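Local coordinates for glycosyl hydrolase family 62 protein (Coprinopsis cinerea, PDB 5B6T) that hydrolyses alpha-L-arabinofuranosidic bonds, probably releasing arabinose side groups from the arabinoxylan of plant cell walls, at residues 3-8 with 237-242; 22-27 with 45-50; 36-41 with 55-60; 129-134 with 181-186. All coordinates share one frame; numbering follows the deposited sequence. Where two conformers were deposited one is given.

Interaction 1: 3-8 with 237-242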
loop_
_atom_site.group_PDB
_atom_site.type_symbol
_atom_site.label_atom_id
_atom_site.label_comp_id
_atom_site.label_asym_id
_atom_site.label_seq_id
_atom_site.Cartn_x
_atom_site.Cartn_y
_atom_site.Cartn_z
ATOM N N SER A 3 -17.367 1.503 12.689
ATOM C CA SER A 3 -17.098 2.879 12.300
ATOM C C SER A 3 -16.054 3.502 13.216
ATOM O O SER A 3 -15.755 4.688 13.130
ATOM C CB SER A 3 -18.412 3.686 12.317
ATOM O OG SER A 3 -18.926 3.746 13.636
ATOM N N SER A 4 -15.501 2.703 14.111
ATOM C CA SER A 4 -14.327 3.093 14.890
ATOM C C SER A 4 -13.454 1.850 15.007
ATOM O O SER A 4 -13.926 0.729 14.804
ATOM C CB SER A 4 -14.682 3.636 16.285
ATOM O OG SER A 4 -15.261 2.629 17.078
ATOM N N PHE A 5 -12.167 2.068 15.289
ATOM C CA PHE A 5 -11.181 0.997 15.321
ATOM C C PHE A 5 -10.278 1.066 16.521
ATOM O O PHE A 5 -9.935 2.124 17.002
ATOM C CB PHE A 5 -10.338 1.036 14.032
ATOM C CG PHE A 5 -11.157 0.822 12.819
ATOM C CD1 PHE A 5 -11.411 -0.464 12.369
ATOM C CD2 PHE A 5 -11.823 1.886 12.215
ATOM C CE1 PHE A 5 -12.251 -0.662 11.280
ATOM C CE2 PHE A 5 -12.657 1.675 11.143
ATOM C CZ PHE A 5 -12.857 0.403 10.677
ATOM N N ARG A 6 -9.897 -0.112 17.006
ATOM C CA ARG A 6 -8.837 -0.258 17.981
ATOM C C ARG A 6 -7.930 -1.397 17.562
ATOM O O ARG A 6 -8.383 -2.408 17.018
ATOM C CB ARG A 6 -9.395 -0.492 19.389
ATOM C CG ARG A 6 -9.942 0.830 19.924
ATOM C CD ARG A 6 -10.170 0.826 21.417
ATOM N NE ARG A 6 -8.989 0.369 22.140
ATOM C CZ ARG A 6 -7.889 1.065 22.409
ATOM N NH1 ARG A 6 -7.727 2.329 22.049
ATOM N NH2 ARG A 6 -6.928 0.456 23.095
ATOM N N TRP A 7 -6.645 -1.237 17.850
ATOM C CA TRP A 7 -5.621 -2.184 17.379
ATOM C C TRP A 7 -4.643 -2.522 18.483
ATOM O O TRP A 7 -4.402 -1.726 19.414
ATOM C CB TRP A 7 -4.780 -1.596 16.231
ATOM C CG TRP A 7 -5.552 -1.000 15.116
ATOM C CD1 TRP A 7 -5.934 0.301 15.007
ATOM C CD2 TRP A 7 -6.034 -1.673 13.942
ATOM N NE1 TRP A 7 -6.621 0.475 13.836
ATOM C CE2 TRP A 7 -6.699 -0.716 13.164
ATOM C CE3 TRP A 7 -5.980 -2.993 13.486
ATOM C CZ2 TRP A 7 -7.307 -1.032 11.938
ATOM C CZ3 TRP A 7 -6.552 -3.313 12.270
ATOM C CH2 TRP A 7 -7.217 -2.325 11.501
ATOM N N SER A 8 -4.002 -3.677 18.304
ATOM C CA SER A 8 -2.815 -4.071 19.049
ATOM C C SER A 8 -1.680 -4.289 18.053
ATOM O O SER A 8 -1.834 -5.053 17.088
ATOM C CB SER A 8 -3.059 -5.366 19.838
ATOM O OG SER A 8 -1.853 -5.774 20.479
ATOM N N ALA A 237 -17.233 9.507 4.979
ATOM C CA ALA A 237 -16.325 9.286 6.110
ATOM C C ALA A 237 -16.742 8.066 6.910
ATOM O O ALA A 237 -17.944 7.832 7.123
ATOM C CB ALA A 237 -16.269 10.526 7.027
ATOM N N LEU A 238 -15.762 7.264 7.328
ATOM C CA LEU A 238 -15.982 6.171 8.240
ATOM C C LEU A 238 -15.286 6.616 9.514
ATOM O O LEU A 238 -15.915 7.311 10.356
ATOM C CB LEU A 238 -15.462 4.847 7.664
ATOM C CG LEU A 238 -15.720 3.604 8.524
ATOM C CD1 LEU A 238 -17.217 3.294 8.558
ATOM C CD2 LEU A 238 -14.925 2.422 8.022
ATOM N N ALA A 239 -13.993 6.317 9.651
ATOM C CA ALA A 239 -13.176 6.827 10.748
ATOM C C ALA A 239 -12.094 7.695 10.124
ATOM O O ALA A 239 -11.072 7.218 9.622
ATOM C CB ALA A 239 -12.588 5.688 11.555
ATOM N N ASP A 240 -12.340 8.998 10.080
ATOM C CA ASP A 240 -11.500 9.917 9.258
ATOM C C ASP A 240 -11.042 11.161 10.016
ATOM O O ASP A 240 -10.617 12.143 9.408
ATOM C CB ASP A 240 -12.226 10.297 7.964
ATOM C CG ASP A 240 -13.204 11.434 8.157
ATOM O OD1 ASP A 240 -13.873 11.432 9.222
ATOM O OD2 ASP A 240 -13.288 12.306 7.261
ATOM N N GLN A 241 -11.083 11.107 11.353
ATOM C CA GLN A 241 -10.683 12.249 12.160
ATOM C C GLN A 241 -9.622 11.854 13.166
ATOM O O GLN A 241 -9.499 10.685 13.541
ATOM C CB GLN A 241 -11.913 12.853 12.851
ATOM C CG GLN A 241 -13.003 13.320 11.887
ATOM C CD GLN A 241 -12.559 14.456 10.973
ATOM O OE1 GLN A 241 -11.677 15.265 11.330
ATOM N NE2 GLN A 241 -13.119 14.498 9.766
ATOM N N GLU A 242 -8.828 12.818 13.596
ATOM C CA GLU A 242 -7.797 12.520 14.595
ATOM C C GLU A 242 -8.374 11.849 15.853
ATOM O O GLU A 242 -7.761 10.931 16.415
ATOM C CB GLU A 242 -6.963 13.745 14.941
ATOM C CG GLU A 242 -6.116 14.189 13.762
ATOM C CD GLU A 242 -5.125 15.282 14.073
ATOM O OE1 GLU A 242 -5.036 15.729 15.243
ATOM O OE2 GLU A 242 -4.380 15.645 13.131
#

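Interaction 2: 22-27 with 45-50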
loop_
_atom_site.group_PDB
_atom_site.type_symbol
_atom_site.label_atom_id
_atom_site.label_comp_id
_atom_site.label_asym_id
_atom_site.label_seq_id
_atom_site.Cartn_x
_atom_site.Cartn_y
_atom_site.Cartn_z
ATOM N N ARG A 22 23.249 -1.449 2.490
ATOM C CA ARG A 22 23.049 -0.443 3.556
ATOM C C ARG A 22 21.692 0.237 3.411
ATOM O O ARG A 22 21.582 1.451 3.475
ATOM C CB ARG A 22 24.129 0.647 3.559
ATOM C CG ARG A 22 25.561 0.166 3.598
ATOM C CD ARG A 22 25.853 -0.598 4.829
ATOM N NE ARG A 22 27.245 -1.067 4.865
ATOM C CZ ARG A 22 27.630 -2.209 5.421
ATOM N NH1 ARG A 22 26.729 -3.038 5.956
ATOM N NH2 ARG A 22 28.916 -2.539 5.412
ATOM N N ILE A 23 20.665 -0.572 3.162
ATOM C CA ILE A 23 19.293 -0.085 3.084
ATOM C C ILE A 23 18.922 0.505 4.465
ATOM O O ILE A 23 19.224 -0.066 5.506
ATOM C CB ILE A 23 18.325 -1.228 2.660
ATOM C CG1 ILE A 23 18.662 -1.771 1.255
ATOM C CG2 ILE A 23 16.869 -0.766 2.734
ATOM C CD1 ILE A 23 18.877 -0.737 0.180
ATOM N N GLN A 24 18.295 1.670 4.467
ATOM C CA GLN A 24 17.949 2.362 5.700
ATOM C C GLN A 24 16.509 2.082 6.167
ATOM O O GLN A 24 16.276 1.936 7.364
ATOM C CB GLN A 24 18.219 3.862 5.543
ATOM C CG GLN A 24 19.744 4.102 5.406
ATOM C CD GLN A 24 20.207 5.514 5.005
ATOM O OE1 GLN A 24 21.148 6.055 5.618
ATOM N NE2 GLN A 24 19.618 6.090 3.980
ATOM N N GLY A 25 15.565 1.964 5.233
ATOM C CA GLY A 25 14.177 1.692 5.568
ATOM C C GLY A 25 13.610 0.569 4.698
ATOM O O GLY A 25 13.970 0.434 3.524
ATOM N N ILE A 26 12.710 -0.226 5.273
ATOM C CA ILE A 26 11.880 -1.188 4.516
ATOM C C ILE A 26 10.472 -0.648 4.627
ATOM O O ILE A 26 10.011 -0.359 5.719
ATOM C CB ILE A 26 11.957 -2.611 5.086
ATOM C CG1 ILE A 26 13.387 -3.117 5.014
ATOM C CG2 ILE A 26 10.988 -3.556 4.401
ATOM C CD1 ILE A 26 13.959 -3.243 3.637
ATOM N N LYS A 27 9.813 -0.459 3.475
ATOM C CA LYS A 27 8.689 0.452 3.388
ATOM C C LYS A 27 7.547 -0.077 2.507
ATOM O O LYS A 27 7.720 -0.978 1.700
ATOM C CB LYS A 27 9.166 1.778 2.790
ATOM C CG LYS A 27 10.179 2.516 3.646
ATOM C CD LYS A 27 10.425 3.916 3.104
ATOM C CE LYS A 27 9.249 4.829 3.371
ATOM N NZ LYS A 27 9.397 6.103 2.623
ATOM N N ALA A 45 14.639 1.537 0.861
ATOM C CA ALA A 45 14.836 2.966 0.875
ATOM C C ALA A 45 16.138 3.361 1.521
ATOM O O ALA A 45 16.481 2.900 2.642
ATOM C CB ALA A 45 13.698 3.666 1.589
ATOM N N LYS A 46 16.844 4.255 0.830
ATOM C CA LYS A 46 18.033 4.905 1.363
ATOM C C LYS A 46 18.232 6.236 0.635
ATOM O O LYS A 46 17.563 6.498 -0.350
ATOM C CB LYS A 46 19.271 4.003 1.217
ATOM C CG LYS A 46 19.460 3.395 -0.166
ATOM C CD LYS A 46 20.713 2.541 -0.217
ATOM C CE LYS A 46 20.811 1.829 -1.549
ATOM N NZ LYS A 46 22.101 1.107 -1.718
ATOM N N THR A 47 19.185 7.055 1.098
ATOM C CA THR A 47 19.451 8.335 0.450
ATOM C C THR A 47 19.705 8.148 -1.037
ATOM O O THR A 47 19.299 8.972 -1.834
ATOM C CB THR A 47 20.710 8.989 1.084
ATOM O OG1 THR A 47 20.434 9.229 2.458
ATOM C CG2 THR A 47 21.077 10.320 0.393
ATOM N N GLU A 48 20.369 7.062 -1.401
ATOM C CA GLU A 48 20.787 6.824 -2.782
ATOM C C GLU A 48 19.645 6.389 -3.697
ATOM O O GLU A 48 19.740 6.521 -4.916
ATOM C CB GLU A 48 21.891 5.766 -2.812
ATOM C CG GLU A 48 23.262 6.317 -2.442
ATOM C CD GLU A 48 24.144 5.312 -1.727
ATOM O OE1 GLU A 48 23.971 4.072 -1.908
ATOM O OE2 GLU A 48 25.020 5.779 -0.957
ATOM N N GLY A 49 18.562 5.856 -3.142
ATOM C CA GLY A 49 17.468 5.467 -4.022
ATOM C C GLY A 49 16.545 4.411 -3.450
ATOM O O GLY A 49 16.657 4.019 -2.286
ATOM N N TYR A 50 15.631 4.008 -4.326
ATOM C CA TYR A 50 14.581 3.051 -4.028
ATOM C C TYR A 50 14.591 1.930 -5.021
ATOM O O TYR A 50 14.757 2.146 -6.217
ATOM C CB TYR A 50 13.223 3.721 -4.124
ATOM C CG TYR A 50 12.900 4.606 -2.948
ATOM C CD1 TYR A 50 13.470 5.857 -2.806
ATOM C CD2 TYR A 50 11.991 4.189 -1.996
ATOM C CE1 TYR A 50 13.181 6.657 -1.707
ATOM C CE2 TYR A 50 11.677 4.967 -0.921
ATOM C CZ TYR A 50 12.269 6.205 -0.759
ATOM O OH TYR A 50 11.916 6.961 0.351
#

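Interaction 3: 36-41 with 55-60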
loop_
_atom_site.group_PDB
_atom_site.type_symbol
_atom_site.label_atom_id
_atom_site.label_comp_id
_atom_site.label_asym_id
_atom_site.label_seq_id
_atom_site.Cartn_x
_atom_site.Cartn_y
_atom_site.Cartn_z
ATOM N N GLY A 36 0.334 -21.488 1.697
ATOM C CA GLY A 36 0.938 -21.709 2.980
ATOM C C GLY A 36 2.034 -20.767 3.415
ATOM O O GLY A 36 2.715 -21.025 4.407
ATOM N N ARG A 37 2.228 -19.683 2.672
ATOM C CA ARG A 37 3.258 -18.719 2.973
ATOM C C ARG A 37 2.763 -17.303 2.780
ATOM O O ARG A 37 1.904 -17.032 1.921
ATOM C CB ARG A 37 4.484 -18.894 2.044
ATOM C CG ARG A 37 5.168 -20.245 2.057
ATOM C CD ARG A 37 6.330 -20.248 1.081
ATOM N NE ARG A 37 7.473 -19.470 1.550
ATOM C CZ ARG A 37 8.320 -19.860 2.516
ATOM N NH1 ARG A 37 8.155 -21.017 3.135
ATOM N NH2 ARG A 37 9.335 -19.085 2.856
ATOM N N TRP A 38 3.348 -16.407 3.559
ATOM C CA TRP A 38 3.222 -14.974 3.337
ATOM C C TRP A 38 4.183 -14.552 2.251
ATOM O O TRP A 38 5.335 -14.991 2.221
ATOM C CB TRP A 38 3.542 -14.222 4.633
ATOM C CG TRP A 38 2.512 -14.520 5.681
ATOM C CD1 TRP A 38 2.619 -15.370 6.732
ATOM C CD2 TRP A 38 1.187 -13.981 5.725
ATOM N NE1 TRP A 38 1.428 -15.382 7.457
ATOM C CE2 TRP A 38 0.532 -14.545 6.846
ATOM C CE3 TRP A 38 0.477 -13.102 4.898
ATOM C CZ2 TRP A 38 -0.796 -14.245 7.162
ATOM C CZ3 TRP A 38 -0.847 -12.795 5.233
ATOM C CH2 TRP A 38 -1.459 -13.372 6.345
ATOM N N HIS A 39 3.699 -13.671 1.384
ATOM C CA HIS A 39 4.497 -13.100 0.306
ATOM C C HIS A 39 4.412 -11.592 0.486
ATOM O O HIS A 39 3.354 -10.999 0.285
ATOM C CB HIS A 39 3.955 -13.506 -1.062
ATOM C CG HIS A 39 3.854 -14.980 -1.219
ATOM N ND1 HIS A 39 4.847 -15.753 -1.777
ATOM C CD2 HIS A 39 2.894 -15.841 -0.814
ATOM C CE1 HIS A 39 4.492 -17.027 -1.736
ATOM N NE2 HIS A 39 3.315 -17.108 -1.140
ATOM N N VAL A 40 5.526 -10.989 0.878
ATOM C CA VAL A 40 5.561 -9.568 1.123
ATOM C C VAL A 40 6.463 -8.915 0.064
ATOM O O VAL A 40 7.591 -9.382 -0.183
ATOM C CB VAL A 40 6.087 -9.248 2.536
ATOM C CG1 VAL A 40 6.358 -7.751 2.738
ATOM C CG2 VAL A 40 5.136 -9.803 3.611
ATOM N N PHE A 41 5.969 -7.849 -0.545
ATOM C CA PHE A 41 6.786 -6.987 -1.404
ATOM C C PHE A 41 6.911 -5.650 -0.738
ATOM O O PHE A 41 5.942 -5.158 -0.179
ATOM C CB PHE A 41 6.111 -6.827 -2.777
ATOM C CG PHE A 41 5.983 -8.113 -3.526
ATOM C CD1 PHE A 41 5.011 -9.045 -3.204
ATOM C CD2 PHE A 41 6.884 -8.410 -4.540
ATOM C CE1 PHE A 41 4.950 -10.266 -3.867
ATOM C CE2 PHE A 41 6.786 -9.598 -5.231
ATOM C CZ PHE A 41 5.810 -10.512 -4.908
ATOM N N ILE A 55 9.930 -10.885 0.065
ATOM C CA ILE A 55 10.189 -11.545 1.332
ATOM C C ILE A 55 9.107 -12.594 1.536
ATOM O O ILE A 55 7.944 -12.283 1.369
ATOM C CB ILE A 55 10.140 -10.533 2.495
ATOM C CG1 ILE A 55 10.959 -9.262 2.170
ATOM C CG2 ILE A 55 10.607 -11.196 3.795
ATOM C CD1 ILE A 55 10.774 -8.127 3.180
ATOM N N SER A 56 9.462 -13.833 1.878
ATOM C CA SER A 56 8.442 -14.840 2.098
ATOM C C SER A 56 8.773 -15.669 3.337
ATOM O O SER A 56 9.937 -15.892 3.657
ATOM C CB SER A 56 8.257 -15.705 0.843
ATOM O OG SER A 56 7.262 -16.712 0.986
ATOM N N PHE A 57 7.728 -16.074 4.034
ATOM C CA PHE A 57 7.866 -16.771 5.316
ATOM C C PHE A 57 6.550 -17.476 5.633
ATOM O O PHE A 57 5.469 -17.063 5.197
ATOM C CB PHE A 57 8.249 -15.782 6.446
ATOM C CG PHE A 57 7.445 -14.515 6.457
ATOM C CD1 PHE A 57 7.836 -13.427 5.705
ATOM C CD2 PHE A 57 6.285 -14.420 7.222
ATOM C CE1 PHE A 57 7.087 -12.275 5.699
ATOM C CE2 PHE A 57 5.534 -13.271 7.222
ATOM C CZ PHE A 57 5.940 -12.191 6.458
ATOM N N THR A 58 6.641 -18.542 6.418
ATOM C CA THR A 58 5.448 -19.312 6.737
ATOM C C THR A 58 4.657 -18.708 7.884
ATOM O O THR A 58 3.431 -18.792 7.876
ATOM C CB THR A 58 5.783 -20.773 7.108
ATOM O OG1 THR A 58 6.716 -20.758 8.181
ATOM C CG2 THR A 58 6.385 -21.523 5.951
ATOM N N ASP A 59 5.346 -18.087 8.846
ATOM C CA ASP A 59 4.802 -17.708 10.162
ATOM C C ASP A 59 5.327 -16.323 10.508
ATOM O O ASP A 59 6.488 -16.023 10.222
ATOM C CB ASP A 59 5.180 -18.842 11.191
ATOM C CG ASP A 59 5.684 -18.352 12.561
ATOM O OD1 ASP A 59 5.331 -17.272 13.065
ATOM O OD2 ASP A 59 6.409 -19.126 13.224
ATOM N N TRP A 60 4.495 -15.476 11.135
ATOM C CA TRP A 60 4.891 -14.099 11.443
ATOM C C TRP A 60 6.100 -14.038 12.402
ATOM O O TRP A 60 6.876 -13.089 12.366
ATOM C CB TRP A 60 3.719 -13.310 12.028
ATOM C CG TRP A 60 2.628 -12.989 11.055
ATOM C CD1 TRP A 60 1.363 -13.508 11.013
ATOM C CD2 TRP A 60 2.696 -12.036 9.991
ATOM N NE1 TRP A 60 0.644 -12.938 10.003
ATOM C CE2 TRP A 60 1.441 -12.033 9.351
ATOM C CE3 TRP A 60 3.686 -11.161 9.539
ATOM C CZ2 TRP A 60 1.169 -11.216 8.250
ATOM C CZ3 TRP A 60 3.409 -10.368 8.448
ATOM C CH2 TRP A 60 2.166 -10.392 7.827
#

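Interaction 4: 129-134 with 181-186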
loop_
_atom_site.group_PDB
_atom_site.type_symbol
_atom_site.label_atom_id
_atom_site.label_comp_id
_atom_site.label_asym_id
_atom_site.label_seq_id
_atom_site.Cartn_x
_atom_site.Cartn_y
_atom_site.Cartn_z
ATOM N N PRO A 129 -0.402 11.952 -16.745
ATOM C CA PRO A 129 -1.610 12.553 -17.287
ATOM C C PRO A 129 -1.710 14.048 -17.044
ATOM O O PRO A 129 -1.228 14.538 -16.019
ATOM C CB PRO A 129 -2.730 11.814 -16.550
ATOM C CG PRO A 129 -2.143 10.462 -16.260
ATOM C CD PRO A 129 -0.696 10.742 -15.931
ATOM N N ALA A 130 -2.354 14.746 -17.977
ATOM C CA ALA A 130 -2.476 16.204 -17.872
ATOM C C ALA A 130 -3.077 16.639 -16.556
ATOM O O ALA A 130 -2.588 17.579 -15.944
ATOM C CB ALA A 130 -3.318 16.764 -19.001
ATOM N N ILE A 131 -4.133 15.975 -16.094
ATOM C CA ILE A 131 -4.764 16.436 -14.849
ATOM C C ILE A 131 -3.802 16.350 -13.655
ATOM O O ILE A 131 -3.877 17.135 -12.683
ATOM C CB ILE A 131 -6.089 15.677 -14.591
ATOM C CG1 ILE A 131 -6.918 16.386 -13.535
ATOM C CG2 ILE A 131 -5.813 14.225 -14.240
ATOM C CD1 ILE A 131 -8.346 15.894 -13.451
ATOM N N ILE A 132 -2.913 15.360 -13.695
ATOM C CA ILE A 132 -1.944 15.194 -12.621
ATOM C C ILE A 132 -0.830 16.240 -12.745
ATOM O O ILE A 132 -0.478 16.902 -11.777
ATOM C CB ILE A 132 -1.398 13.733 -12.549
ATOM C CG1 ILE A 132 -2.581 12.779 -12.362
ATOM C CG2 ILE A 132 -0.407 13.593 -11.400
ATOM C CD1 ILE A 132 -2.211 11.315 -12.198
ATOM N N ARG A 133 -0.297 16.433 -13.953
ATOM C CA ARG A 133 0.671 17.487 -14.173
ATOM C C ARG A 133 0.116 18.844 -13.738
ATOM O O ARG A 133 0.839 19.709 -13.206
ATOM C CB ARG A 133 1.015 17.609 -15.651
ATOM C CG ARG A 133 1.700 16.396 -16.253
ATOM C CD ARG A 133 2.408 16.684 -17.590
ATOM N NE ARG A 133 1.645 17.489 -18.516
ATOM C CZ ARG A 133 0.798 17.037 -19.438
ATOM N NH1 ARG A 133 0.538 15.732 -19.597
ATOM N NH2 ARG A 133 0.179 17.921 -20.204
ATOM N N ASN A 134 -1.174 19.047 -13.999
ATOM C CA ASN A 134 -1.732 20.352 -13.720
ATOM C C ASN A 134 -1.912 20.650 -12.234
ATOM O O ASN A 134 -1.833 21.826 -11.823
ATOM C CB ASN A 134 -3.027 20.537 -14.470
ATOM C CG ASN A 134 -2.799 20.754 -15.953
ATOM O OD1 ASN A 134 -1.671 21.061 -16.407
ATOM N ND2 ASN A 134 -3.861 20.584 -16.725
ATOM N N PRO A 181 -7.340 10.285 -15.805
ATOM C CA PRO A 181 -7.889 10.233 -14.446
ATOM C C PRO A 181 -8.859 11.355 -14.113
ATOM O O PRO A 181 -8.767 12.452 -14.673
ATOM C CB PRO A 181 -6.652 10.341 -13.542
ATOM C CG PRO A 181 -5.476 10.206 -14.438
ATOM C CD PRO A 181 -5.902 10.573 -15.808
ATOM N N VAL A 182 -9.786 11.065 -13.195
ATOM C CA VAL A 182 -10.588 12.106 -12.523
ATOM C C VAL A 182 -10.012 12.282 -11.118
ATOM O O VAL A 182 -9.256 11.441 -10.637
ATOM C CB VAL A 182 -12.106 11.777 -12.464
ATOM C CG1 VAL A 182 -12.667 11.663 -13.883
ATOM C CG2 VAL A 182 -12.374 10.528 -11.642
ATOM N N ILE A 183 -10.333 13.382 -10.472
ATOM C CA ILE A 183 -9.980 13.576 -9.061
ATOM C C ILE A 183 -11.085 12.882 -8.267
ATOM O O ILE A 183 -12.260 13.309 -8.264
ATOM C CB ILE A 183 -9.817 15.080 -8.691
ATOM C CG1 ILE A 183 -8.547 15.637 -9.373
ATOM C CG2 ILE A 183 -9.709 15.221 -7.174
ATOM C CD1 ILE A 183 -8.384 17.147 -9.395
ATOM N N ALA A 184 -10.745 11.744 -7.677
ATOM C CA ALA A 184 -11.680 10.983 -6.862
ATOM C C ALA A 184 -11.951 11.613 -5.483
ATOM O O ALA A 184 -13.036 11.443 -4.905
ATOM C CB ALA A 184 -11.149 9.578 -6.669
ATOM N N MET A 185 -10.943 12.276 -4.937
ATOM C CA MET A 185 -11.044 12.943 -3.649
ATOM C C MET A 185 -9.943 13.994 -3.583
ATOM O O MET A 185 -8.856 13.824 -4.163
ATOM C CB MET A 185 -10.879 11.955 -2.480
ATOM C CG MET A 185 -11.188 12.593 -1.141
ATOM S SD MET A 185 -11.060 11.379 0.186
ATOM C CE MET A 185 -12.635 10.575 0.036
ATOM N N GLN A 186 -10.217 15.073 -2.875
ATOM C CA GLN A 186 -9.217 16.109 -2.683
ATOM C C GLN A 186 -9.414 16.867 -1.406
ATOM O O GLN A 186 -10.515 16.870 -0.828
ATOM C CB GLN A 186 -9.166 17.060 -3.866
ATOM C CG GLN A 186 -10.416 17.854 -4.088
ATOM C CD GLN A 186 -10.389 18.521 -5.446
ATOM O OE1 GLN A 186 -9.368 19.039 -5.874
ATOM N NE2 GLN A 186 -11.496 18.430 -6.164
#

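Interaction 1: 3-8 with 237-242
The carbonyl oxygen of S3 lies 3.7 Å from CB of A239 and accepts a hydrogen bond from ND2 of N244, so this polar atom is satisfied while one side of it rests on a methyl group. The remaining contact is apolar and small. The F5 ring turns its edge to the 237-242 loop: CZ meets CD2 of L238 at 3.9 Å, and CD2 of F5 meets CB of A239 at 3.9 Å, both partners close to the ring plane. The side chains of F5 and L238 cross at about a right angle. CG of L238 stands anti to its backbone N (chi1 -177°), and the two methyls branching from it divide the work, CD2 going to the phenyl edge and CD1 lying against S3, 3.8 Å from CA. Both L238 and A239 face S225 across a classic beta bulge. F246 meets the F5 ring with its own, at an oblique angle. As in other GH62 enzymes, the fold is a five-bladed beta-propeller; strand 7-9 completes the last blade by pairing with 305-311, and this contact packs the preceding residues on a loop of the adjoining 221-228 blade.

Interaction 2: 22-27 with 45-50
K27 approaches the ring of Y50 obliquely through CD, while one face of the same ring takes CA of A45, 4.1 Å above the plane and toward the rim. CD of K27 rests on CB of A45 at 3.6 Å. The K27 chain bends at chi3 (73°), which places CE; beyond it NZ makes a weak hydrogen bond of 3.5 Å to OH of Y50. Stronger partners lie outside: Y299 OH and a glycerol for NZ, N300 for the tyrosine hydroxyl. A lead ion sits about 5 Å from the K27 side chain. Two backbone donors grip the carbonyl oxygen of A45: N of Q24 and N of G25, each 2.9 Å from it, the second the straighter at 159°. Q24 and G25 thus both face A45 in a classic beta bulge, and A45 N returns a bond to G25 O. Next to the bulge, CD1 of I23 packs on CE of K46 at 3.6 Å, the side chains crossing at about a right angle. NZ of K46, at the end of a chain extended beyond CG, hydrogen-bonds to R21 O and forms a salt bridge with OE1 of E48. Residues 46-49 form a type I turn linking strands 37-46 and 49-57. Strand 25-34, at the border of this four-stranded antiparallel sheet, pairs with the end of 37-46, and its I26 bonds through the backbone to W304.

Interaction 3: 36-41 with 55-60
W38 meets two aromatic rings of the other segment, F57 and W60, which lie on the same side of its indole plane. Its CB sits over the face of F57, 3.7 Å from the ring centroid, a CH-pi contact. The five-membered ring of W38 lies nearly parallel to F57 but slid aside, so these rings barely overlap. On W60 the meeting is oblique, the five-membered planes at 38°, with CZ2 of W60 over the centre of the indole at 3.5 Å above its plane. CG of F57 lies between its backbone N and carbonyl carbon (chi1 46°), and further out on the ring CE1 meets CG2 of V40 at 3.8 Å. On the other face of the sheet, in one of two deposited conformers of S56, OG accepts from NE of R37 at 2.8 Å and donates to W38 O at 2.9 Å, bonds that may therefore not be permanent. That carbonyl also receives F57 N. V40 N bonds to I55 O at 2.8 Å, almost straight, and I55 N to V40 O, completing an antiparallel ladder in which H39 and S56 form a non-hydrogen-bonded pair. Strands 37-41 and 55-57 run at 165° to each other in the sheet; strand 25-34 lies beyond 37-46, with Y33 edge-to-face on W38, and R285 of strand 285-290 in the neighbouring sheet touches both tryptophans.

Interaction 4: 129-134 with 181-186
P181 is the hub of this contact, touched by P129, I131 and I132. The two proline rings cross at about a right angle, and CB of P129 reaches CD of P181 at 3.5 Å, tighter than usual for carbon atoms. CD1 of I132 comes to CG of P181 at 4.1 Å, while I131 and P181 slide past each other in opposite directions. I131 divides its branches: CG2 lies 3.5 Å from the carbonyl oxygen of P181 and 4.0 Å from its CD. CG1 of I131 stands anti to the backbone N (chi1 -165°), and CD1 beyond it meets CG1 of I183 at 4.1 Å. Apart from the P181 carbonyl oxygen, the groups that meet are apolar, and a second shell surrounds them. P129 occupies the N-cap position, and its O accepts the backbone N of R133 at 3.0 Å. E180, just before P181, accepts the I131 N-H through OE2; a carboxylate at the first turn would be expected to interact favourably with the helix dipole. W141 lies against both P129 and I132, and Y165 touches I132 and I183. Helix 130-135, the one helix of this otherwise beta-rich chain, therefore leans on the start of strand 182-186. That strand borders a four-stranded antiparallel sheet and pairs with strand 163-170, where A184 and M185 both face L164 in a classic beta bulge.

In the fold
Interactions 2 and 3 belong to one blade-like antiparallel sheet: 22-27 with 45-50 lies at one end of strands 37-46 and 49-57, and 36-41 with 55-60 at the other, their centres 21 Å apart and their segments alternating along the chain. Interaction 4 follows later and concerns another sheet; its centre is 35 Å from that of interaction 3, across the middle of the chain. Interaction 1 encloses all three in sequence, joining the N-terminal segment to a loop over 200 residues later, and its nearest atoms approach interaction 4 to about 7 Å. Together they show both cohesion within blades and packing between neighbouring blades.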